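Local coordinates for protein formate dehydrogenase (Staphylococcus aureus, PDB 6TTB) that probably catalyses the NAD-dependent oxidation of formate to carbon dioxide, binding the dinucleotide cofactor in a Rossmann-type domain, at residues A[102-116]-A[125-139]. Residues are numbered along the deposited sequence; the frame is centred on the assembly and turned at random.
Sequences RERIEKAPNLKLAIT and DLAAASEHNIGVVEV
Lys112 to Thr116 and Gly135 to Val137 zip together as neighbouring parallel strands of a beta-alpha-beta unit, in which strand 113-116 leads through helix 126-131 into strand 135-138, an outermost strand of a five-stranded parallel sheet. The two strand segments' axes pass 4.7 Å apart and run nearly parallel. Four backbone hydrogen bonds set the register: Gly135 N to Lys112 O, Ala114 N to Gly135 O, Val137 N to Ala114 O and Thr116 N to Val137 O. The second is nearly straight, with 176° at the hydrogen.

Apolar contacts join the helices to the sheet. Helices 102-106 and 126-131 run nearly parallel, their axes 9.4 Å apart, and Ile105 lies between them: its CD1 reaches Ala128 CB at 3.8 Å, while its CG2 meets Ile134 CD1. Ile134 CD1 also packs on Leu111 CD2, at 3.6 Å. On the sheet face bearing Leu113 and Ile115, Leu113 CD1 approaches Val137 CG1; helix 330-348 covers the side chains of Leu113 and Ile115.

A CH-pi contact places Ile105 CG2 over the His132 ring, 3.7 Å from its centroid and 16° off the normal. His132 ND1, donating to Ala128 O from above the carbonyl plane, restrains the ring's rotation; the same oxygen also accepts from His132 N.

Charged groups close the outer side. With CG anti to the backbone N (chi1 -170°) and a bend at chi3, Arg102 lays its guanidinium over Ala128 CB. Asp125 N-caps helix 126-131 through OD1, accepting from Ala128 N. Glu106 OE2 joins the salt-bridge network at the guanidinium edge, where Arg102 NH1 and NH2 both grip Glu131 OE2 from one face of the carboxylate, NH2 at 2.8 Å.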
ATOM      1  N   ARG A 102     -25.493  23.505  16.099  1.00 29.84           N
ATOM      2  CA  ARG A 102     -26.736  24.143  16.458  1.00 26.80           C
ATOM      3  C   ARG A 102     -26.492  25.630  16.573  1.00 23.67           C
ATOM      4  O   ARG A 102     -27.264  26.406  16.078  1.00 25.53           O
ATOM      5  CB  ARG A 102     -27.182  23.643  17.823  1.00 29.99           C
ATOM      6  CG  ARG A 102     -28.588  24.055  18.212  1.00 28.77           C
ATOM      7  CD  ARG A 102     -28.772  23.267  19.475  1.00 28.68           C
ATOM      8  NE  ARG A 102     -29.258  21.922  19.193  1.00 32.39           N
ATOM      9  CZ  ARG A 102     -30.501  21.661  18.795  1.00 27.81           C
ATOM     10  NH1 ARG A 102     -30.928  20.409  18.649  1.00 23.83           N
ATOM     11  NH2 ARG A 102     -31.334  22.669  18.616  1.00 31.46           N
ATOM     12  N   GLU A 103     -25.421  26.009  17.275  1.00 30.10           N
ATOM     13  CA  GLU A 103     -25.121  27.414  17.539  1.00 27.96           C
ATOM     14  C   GLU A 103     -25.228  28.156  16.220  1.00 31.21           C
ATOM     15  O   GLU A 103     -26.081  29.019  16.072  1.00 36.41           O
ATOM     16  CB  GLU A 103     -23.761  27.597  18.240  1.00 23.95           C
ATOM     17  N   ARG A 104     -24.493  27.674  15.200  1.00 31.86           N
ATOM     18  CA  ARG A 104     -24.444  28.360  13.911  1.00 27.66           C
ATOM     19  C   ARG A 104     -25.790  28.295  13.158  1.00 24.50           C
ATOM     20  O   ARG A 104     -26.115  29.190  12.406  1.00 27.71           O
ATOM     21  CB  ARG A 104     -23.315  27.795  13.064  1.00 23.65           C
ATOM     22  CG  ARG A 104     -22.168  28.749  12.814  1.00 22.10           C
ATOM     23  CD  ARG A 104     -21.043  27.793  12.533  1.00 27.19           C
ATOM     24  NE  ARG A 104     -19.831  28.430  12.092  1.00 39.27           N
ATOM     25  CZ  ARG A 104     -18.668  28.305  12.721  1.00 36.98           C
ATOM     26  NH1 ARG A 104     -18.617  27.573  13.812  1.00 25.99           N
ATOM     27  NH2 ARG A 104     -17.590  28.962  12.295  1.00 39.54           N
ATOM     28  N   ILE A 105     -26.550  27.215  13.328  1.00 24.78           N
ATOM     29  CA  ILE A 105     -27.751  27.000  12.540  1.00 24.35           C
ATOM     30  C   ILE A 105     -28.800  28.016  12.953  1.00 26.02           C
ATOM     31  O   ILE A 105     -29.475  28.593  12.094  1.00 26.87           O
ATOM     32  CB  ILE A 105     -28.281  25.571  12.732  1.00 27.19           C
ATOM     33  CG1 ILE A 105     -27.654  24.589  11.722  1.00 22.28           C
ATOM     34  CG2 ILE A 105     -29.822  25.557  12.679  1.00 27.04           C
ATOM     35  CD1 ILE A 105     -27.827  23.140  12.122  1.00 22.53           C
ATOM     36  N   GLU A 106     -28.889  28.229  14.276  1.00 23.72           N
ATOM     37  CA  GLU A 106     -29.860  29.112  14.886  1.00 26.61           C
ATOM     38  C   GLU A 106     -29.674  30.532  14.402  1.00 25.55           C
ATOM     39  O   GLU A 106     -30.654  31.226  14.244  1.00 26.40           O
ATOM     40  CB  GLU A 106     -29.811  28.984  16.392  1.00 25.68           C
ATOM     41  CG  GLU A 106     -30.746  27.892  16.833  1.00 32.45           C
ATOM     42  CD  GLU A 106     -30.406  27.317  18.180  1.00 45.42           C
ATOM     43  OE1 GLU A 106     -29.485  27.934  18.854  1.00 42.44           O
ATOM     44  OE2 GLU A 106     -31.084  26.245  18.593  1.00 37.59           O
ATOM     45  N   LYS A 107     -28.419  30.905  14.131  1.00 27.31           N
ATOM     46  CA  LYS A 107     -28.014  32.171  13.521  1.00 31.80           C
ATOM     47  C   LYS A 107     -28.357  32.259  12.021  1.00 31.96           C
ATOM     48  O   LYS A 107     -28.200  33.325  11.430  1.00 26.89           O
ATOM     49  CB  LYS A 107     -26.499  32.361  13.658  1.00 27.82           C
ATOM     50  CG  LYS A 107     -26.044  33.491  14.576  1.00 28.58           C
ATOM     51  CD  LYS A 107     -25.612  33.036  15.977  1.00 34.98           C
ATOM     52  CE  LYS A 107     -24.406  33.774  16.548  1.00 35.29           C
ATOM     53  NZ  LYS A 107     -23.109  33.205  16.076  1.00 31.53           N
ATOM     54  N   ALA A 108     -28.773  31.147  11.390  1.00 30.85           N
ATOM     55  CA  ALA A 108     -28.952  31.167   9.937  1.00 26.12           C
ATOM     56  C   ALA A 108     -30.431  30.988   9.560  1.00 27.15           C
ATOM     57  O   ALA A 108     -30.847  29.986   8.980  1.00 22.74           O
ATOM     58  CB  ALA A 108     -28.080  30.143   9.277  1.00 26.39           C
ATOM     59  N   PRO A 109     -31.238  32.048   9.713  1.00 27.26           N
ATOM     60  CA  PRO A 109     -32.639  31.998   9.371  1.00 25.75           C
ATOM     61  C   PRO A 109     -32.906  31.899   7.885  1.00 26.91           C
ATOM     62  O   PRO A 109     -34.060  31.911   7.445  1.00 30.44           O
ATOM     63  CB  PRO A 109     -33.119  33.390   9.876  1.00 33.09           C
ATOM     64  CG  PRO A 109     -31.919  34.299   9.750  1.00 25.09           C
ATOM     65  CD  PRO A 109     -30.815  33.376  10.187  1.00 29.73           C
ATOM     66  N   ASN A 110     -31.862  31.865   7.073  1.00 28.78           N
ATOM     67  CA  ASN A 110     -32.186  31.805   5.649  1.00 35.37           C
ATOM     68  C   ASN A 110     -31.865  30.433   5.056  1.00 32.02           C
ATOM     69  O   ASN A 110     -32.156  30.159   3.895  1.00 39.54           O
ATOM     70  CB  ASN A 110     -31.616  32.997   4.891  1.00 38.95           C
ATOM     71  CG  ASN A 110     -32.358  34.251   5.262  1.00 40.41           C
ATOM     72  OD1 ASN A 110     -33.282  34.659   4.554  1.00 30.60           O
ATOM     73  ND2 ASN A 110     -32.067  34.769   6.448  1.00 50.32           N
ATOM     74  N   LEU A 111     -31.285  29.587   5.875  1.00 25.03           N
ATOM     75  CA  LEU A 111     -30.511  28.487   5.357  1.00 23.20           C
ATOM     76  C   LEU A 111     -31.450  27.289   5.138  1.00 21.60           C
ATOM     77  O   LEU A 111     -32.318  27.002   5.934  1.00 20.81           O
ATOM     78  CB  LEU A 111     -29.446  28.187   6.396  1.00 20.79           C
ATOM     79  CG  LEU A 111     -28.816  26.819   6.285  1.00 19.25           C
ATOM     80  CD1 LEU A 111     -27.903  26.767   5.080  1.00 23.44           C
ATOM     81  CD2 LEU A 111     -28.065  26.503   7.543  1.00 17.87           C
ATOM     82  N   LYS A 112     -31.311  26.639   4.022  1.00 21.41           N
ATOM     83  CA  LYS A 112     -32.347  25.740   3.611  1.00 20.09           C
ATOM     84  C   LYS A 112     -31.681  24.443   3.223  1.00 20.00           C
ATOM     85  O   LYS A 112     -32.265  23.361   3.392  1.00 18.88           O
ATOM     86  CB  LYS A 112     -33.146  26.377   2.473  1.00 24.78           C
ATOM     87  CG  LYS A 112     -33.946  27.641   2.835  1.00 24.33           C
ATOM     88  CD  LYS A 112     -34.732  28.209   1.620  1.00 24.31           C
ATOM     89  CE  LYS A 112     -34.001  29.284   0.798  1.00 20.93           C
ATOM     90  NZ  LYS A 112     -33.948  30.578   1.534  1.00 17.40           N
ATOM     91  N   LEU A 113     -30.395  24.553   2.817  1.00 19.08           N
ATOM     92  CA  LEU A 113     -29.709  23.409   2.202  1.00 20.23           C
ATOM     93  C   LEU A 113     -28.231  23.411   2.569  1.00 21.34           C
ATOM     94  O   LEU A 113     -27.484  24.384   2.334  1.00 19.28           O
ATOM     95  CB  LEU A 113     -29.940  23.385   0.679  1.00 14.87           C
ATOM     96  CG  LEU A 113     -29.530  22.086  -0.032  1.00 15.43           C
ATOM     97  CD1 LEU A 113     -30.001  20.850   0.684  1.00 11.81           C
ATOM     98  CD2 LEU A 113     -29.933  22.058  -1.551  1.00 14.83           C
ATOM     99  N   ALA A 114     -27.835  22.324   3.210  1.00 22.20           N
ATOM    100  CA  ALA A 114     -26.429  22.102   3.488  1.00 21.15           C
ATOM    101  C   ALA A 114     -25.923  20.973   2.599  1.00 20.88           C
ATOM    102  O   ALA A 114     -26.288  19.807   2.767  1.00 18.33           O
ATOM    103  CB  ALA A 114     -26.247  21.777   4.945  1.00 20.61           C
ATOM    104  N   ILE A 115     -25.110  21.336   1.617  1.00 23.14           N
ATOM    105  CA  ILE A 115     -24.596  20.321   0.708  1.00 21.21           C
ATOM    106  C   ILE A 115     -23.216  19.917   1.197  1.00 19.60           C
ATOM    107  O   ILE A 115     -22.381  20.796   1.471  1.00 21.76           O
ATOM    108  CB  ILE A 115     -24.514  20.886  -0.710  1.00 19.75           C
ATOM    109  CG1 ILE A 115     -25.810  21.566  -1.152  1.00 15.60           C
ATOM    110  CG2 ILE A 115     -24.070  19.818  -1.687  1.00 18.73           C
ATOM    111  CD1 ILE A 115     -25.635  22.137  -2.501  1.00 14.74           C
ATOM    112  N   THR A 116     -23.000  18.607   1.284  1.00 13.24           N
ATOM    113  CA  THR A 116     -21.697  18.040   1.514  1.00 12.90           C
ATOM    114  C   THR A 116     -21.014  17.751   0.157  1.00 13.48           C
ATOM    115  O   THR A 116     -21.286  16.738  -0.494  1.00 12.37           O
ATOM    116  CB  THR A 116     -21.831  16.719   2.293  1.00 14.11           C
ATOM    117  OG1 THR A 116     -22.507  16.833   3.568  1.00 16.57           O
ATOM    118  CG2 THR A 116     -20.518  16.008   2.441  1.00 12.31           C
ATOM    119  N   ASP A 125     -24.882  19.337  12.473  1.00 26.20           N
ATOM    120  CA  ASP A 125     -25.788  18.936  13.529  1.00 24.84           C
ATOM    121  C   ASP A 125     -27.129  18.512  12.929  1.00 27.35           C
ATOM    122  O   ASP A 125     -28.005  19.354  12.758  1.00 27.23           O
ATOM    123  CB  ASP A 125     -26.066  20.111  14.445  1.00 28.89           C
ATOM    124  CG  ASP A 125     -26.662  19.669  15.763  1.00 33.73           C
ATOM    125  OD1 ASP A 125     -27.932  19.310  15.806  1.00 27.94           O
ATOM    126  OD2 ASP A 125     -25.898  19.671  16.716  1.00 31.59           O
ATOM    127  N   LEU A 126     -27.297  17.203  12.629  1.00 25.61           N
ATOM    128  CA  LEU A 126     -28.485  16.739  11.919  1.00 28.60           C
ATOM    129  C   LEU A 126     -29.749  17.040  12.716  1.00 28.00           C
ATOM    130  O   LEU A 126     -30.681  17.605  12.180  1.00 32.45           O
ATOM    131  CB  LEU A 126     -28.337  15.256  11.575  1.00 25.93           C
ATOM    132  CG  LEU A 126     -27.080  14.952  10.752  1.00 23.25           C
ATOM    133  CD1 LEU A 126     -27.011  13.466  10.429  1.00 21.60           C
ATOM    134  CD2 LEU A 126     -27.064  15.781   9.470  1.00 18.66           C
ATOM    135  N   ALA A 127     -29.736  16.689  14.009  1.00 31.78           N
ATOM    136  CA  ALA A 127     -30.819  16.976  14.934  1.00 25.07           C
ATOM    137  C   ALA A 127     -31.334  18.408  14.712  1.00 25.70           C
ATOM    138  O   ALA A 127     -32.446  18.532  14.235  1.00 24.86           O
ATOM    139  CB  ALA A 127     -30.337  16.739  16.361  1.00 28.69           C
ATOM    140  N   ALA A 128     -30.463  19.464  14.908  1.00 22.74           N
ATOM    141  CA  ALA A 128     -30.860  20.880  14.706  1.00 23.15           C
ATOM    142  C   ALA A 128     -31.268  21.178  13.265  1.00 24.58           C
ATOM    143  O   ALA A 128     -32.276  21.801  13.035  1.00 28.16           O
ATOM    144  CB  ALA A 128     -29.805  21.854  15.145  1.00 23.66           C
ATOM    145  N   ALA A 129     -30.440  20.805  12.301  1.00 26.64           N
ATOM    146  CA  ALA A 129     -30.823  20.914  10.893  1.00 31.14           C
ATOM    147  C   ALA A 129     -32.245  20.381  10.683  1.00 28.94           C
ATOM    148  O   ALA A 129     -33.080  21.048  10.072  1.00 28.32           O
ATOM    149  CB  ALA A 129     -29.804  20.237   9.977  1.00 28.66           C
ATOM    150  N   SER A 130     -32.532  19.201  11.236  1.00 25.82           N
ATOM    151  CA  SER A 130     -33.893  18.688  11.189  1.00 30.24           C
ATOM    152  C   SER A 130     -34.935  19.669  11.780  1.00 30.46           C
ATOM    153  O   SER A 130     -35.986  19.909  11.180  1.00 32.56           O
ATOM    154  CB  SER A 130     -33.999  17.388  11.793  1.00 23.59           C
ATOM    155  OG  SER A 130     -35.230  16.866  11.376  1.00 30.59           O
ATOM    156  N   GLU A 131     -34.649  20.197  12.968  1.00 25.64           N
ATOM    157  CA  GLU A 131     -35.621  20.943  13.742  1.00 28.52           C
ATOM    158  C   GLU A 131     -35.902  22.303  13.090  1.00 31.27           C
ATOM    159  O   GLU A 131     -36.956  22.873  13.309  1.00 31.86           O
ATOM    160  CB  GLU A 131     -35.107  21.168  15.157  1.00 31.33           C
ATOM    161  CG  GLU A 131     -34.815  19.897  15.942  1.00 35.01           C
ATOM    162  CD  GLU A 131     -34.121  20.196  17.286  1.00 45.25           C
ATOM    163  OE1 GLU A 131     -34.141  19.279  18.211  1.00 40.93           O
ATOM    164  OE2 GLU A 131     -33.597  21.389  17.458  1.00 33.36           O
ATOM    165  N   HIS A 132     -34.936  22.825  12.315  1.00 30.72           N
ATOM    166  CA  HIS A 132     -35.047  24.106  11.617  1.00 23.42           C
ATOM    167  C   HIS A 132     -35.461  23.866  10.169  1.00 23.40           C
ATOM    168  O   HIS A 132     -35.495  24.785   9.363  1.00 24.78           O
ATOM    169  CB  HIS A 132     -33.688  24.835  11.671  1.00 23.53           C
ATOM    170  CG  HIS A 132     -33.408  25.394  13.016  1.00 28.72           C
ATOM    171  ND1 HIS A 132     -33.098  24.591  14.091  1.00 30.41           N
ATOM    172  CD2 HIS A 132     -33.558  26.645  13.510  1.00 27.88           C
ATOM    173  CE1 HIS A 132     -32.991  25.331  15.172  1.00 33.75           C
ATOM    174  NE2 HIS A 132     -33.239  26.604  14.838  1.00 31.26           N
ATOM    175  N   ASN A 133     -35.616  22.598   9.814  1.00 22.68           N
ATOM    176  CA  ASN A 133     -36.116  22.252   8.506  1.00 26.74           C
ATOM    177  C   ASN A 133     -35.142  22.699   7.388  1.00 23.00           C
ATOM    178  O   ASN A 133     -35.558  23.082   6.304  1.00 21.39           O
ATOM    179  CB  ASN A 133     -37.608  22.578   8.395  1.00 23.55           C
ATOM    180  CG  ASN A 133     -38.242  21.813   7.274  1.00 25.34           C
ATOM    181  OD1 ASN A 133     -39.118  22.307   6.637  1.00 32.03           O
ATOM    182  ND2 ASN A 133     -37.686  20.679   6.917  1.00 33.69           N
ATOM    183  N   ILE A 134     -33.850  22.570   7.665  1.00 22.70           N
ATOM    184  CA  ILE A 134     -32.770  22.589   6.687  1.00 22.68           C
ATOM    185  C   ILE A 134     -32.582  21.172   6.124  1.00 20.93           C
ATOM    186  O   ILE A 134     -32.548  20.221   6.875  1.00 17.78           O
ATOM    187  CB  ILE A 134     -31.499  23.018   7.432  1.00 31.16           C
ATOM    188  CG1 ILE A 134     -31.503  24.476   7.835  1.00 29.60           C
ATOM    189  CG2 ILE A 134     -30.208  22.629   6.714  1.00 42.76           C
ATOM    190  CD1 ILE A 134     -30.715  24.666   9.089  1.00 36.70           C
ATOM    191  N   GLY A 135     -32.381  21.062   4.799  1.00 24.12           N
ATOM    192  CA  GLY A 135     -32.100  19.793   4.153  1.00 24.08           C
ATOM    193  C   GLY A 135     -30.604  19.548   4.111  1.00 23.79           C
ATOM    194  O   GLY A 135     -29.831  20.495   4.007  1.00 32.67           O
ATOM    195  N   VAL A 136     -30.214  18.286   4.130  1.00 21.47           N
ATOM    196  CA  VAL A 136     -28.809  17.920   4.124  1.00 24.87           C
ATOM    197  C   VAL A 136     -28.583  16.794   3.116  1.00 32.79           C
ATOM    198  O   VAL A 136     -29.209  15.708   3.212  1.00 36.49           O
ATOM    199  CB  VAL A 136     -28.376  17.468   5.520  1.00 26.56           C
ATOM    200  CG1 VAL A 136     -27.013  16.831   5.505  1.00 18.16           C
ATOM    201  CG2 VAL A 136     -28.445  18.630   6.519  1.00 26.23           C
ATOM    202  N   VAL A 137     -27.655  17.029   2.175  1.00 23.04           N
ATOM    203  CA  VAL A 137     -27.479  16.103   1.078  1.00 22.11           C
ATOM    204  C   VAL A 137     -26.013  16.038   0.780  1.00 25.44           C
ATOM    205  O   VAL A 137     -25.358  17.066   0.718  1.00 28.94           O
ATOM    206  CB  VAL A 137     -28.254  16.517  -0.186  1.00 18.52           C
ATOM    207  CG1 VAL A 137     -29.688  16.788   0.150  1.00 16.95           C
ATOM    208  CG2 VAL A 137     -27.641  17.746  -0.802  1.00 19.03           C
ATOM    209  N   GLU A 138     -25.542  14.826   0.505  1.00 26.04           N
ATOM    210  CA  GLU A 138     -24.206  14.613   0.035  1.00 22.34           C
ATOM    211  C   GLU A 138     -24.324  13.883  -1.307  1.00 23.79           C
ATOM    212  O   GLU A 138     -25.429  13.574  -1.712  1.00 25.24           O
ATOM    213  CB  GLU A 138     -23.378  13.914   1.140  1.00 27.11           C
ATOM    214  CG  GLU A 138     -23.743  12.436   1.431  1.00 25.84           C
ATOM    215  CD  GLU A 138     -23.282  11.859   2.803  1.00 30.38           C
ATOM    216  OE1 GLU A 138     -23.019  12.638   3.756  1.00 32.54           O
ATOM    217  OE2 GLU A 138     -23.298  10.631   2.965  1.00 36.46           O
ATOM    218  N   VAL A 139     -23.177  13.638  -1.979  1.00 21.11           N
ATOM    219  CA  VAL A 139     -23.063  13.089  -3.331  1.00 17.45           C
ATOM    220  C   VAL A 139     -22.768  11.578  -3.268  1.00 20.58           C
ATOM    221  O   VAL A 139     -21.681  11.081  -3.598  1.00 19.02           O
ATOM    222  CB  VAL A 139     -21.926  13.807  -4.064  1.00 16.25           C
ATOM    223  CG1 VAL A 139     -21.902  13.434  -5.543  1.00 17.81           C
ATOM    224  CG2 VAL A 139     -21.995  15.322  -3.863  1.00 14.88           C
TER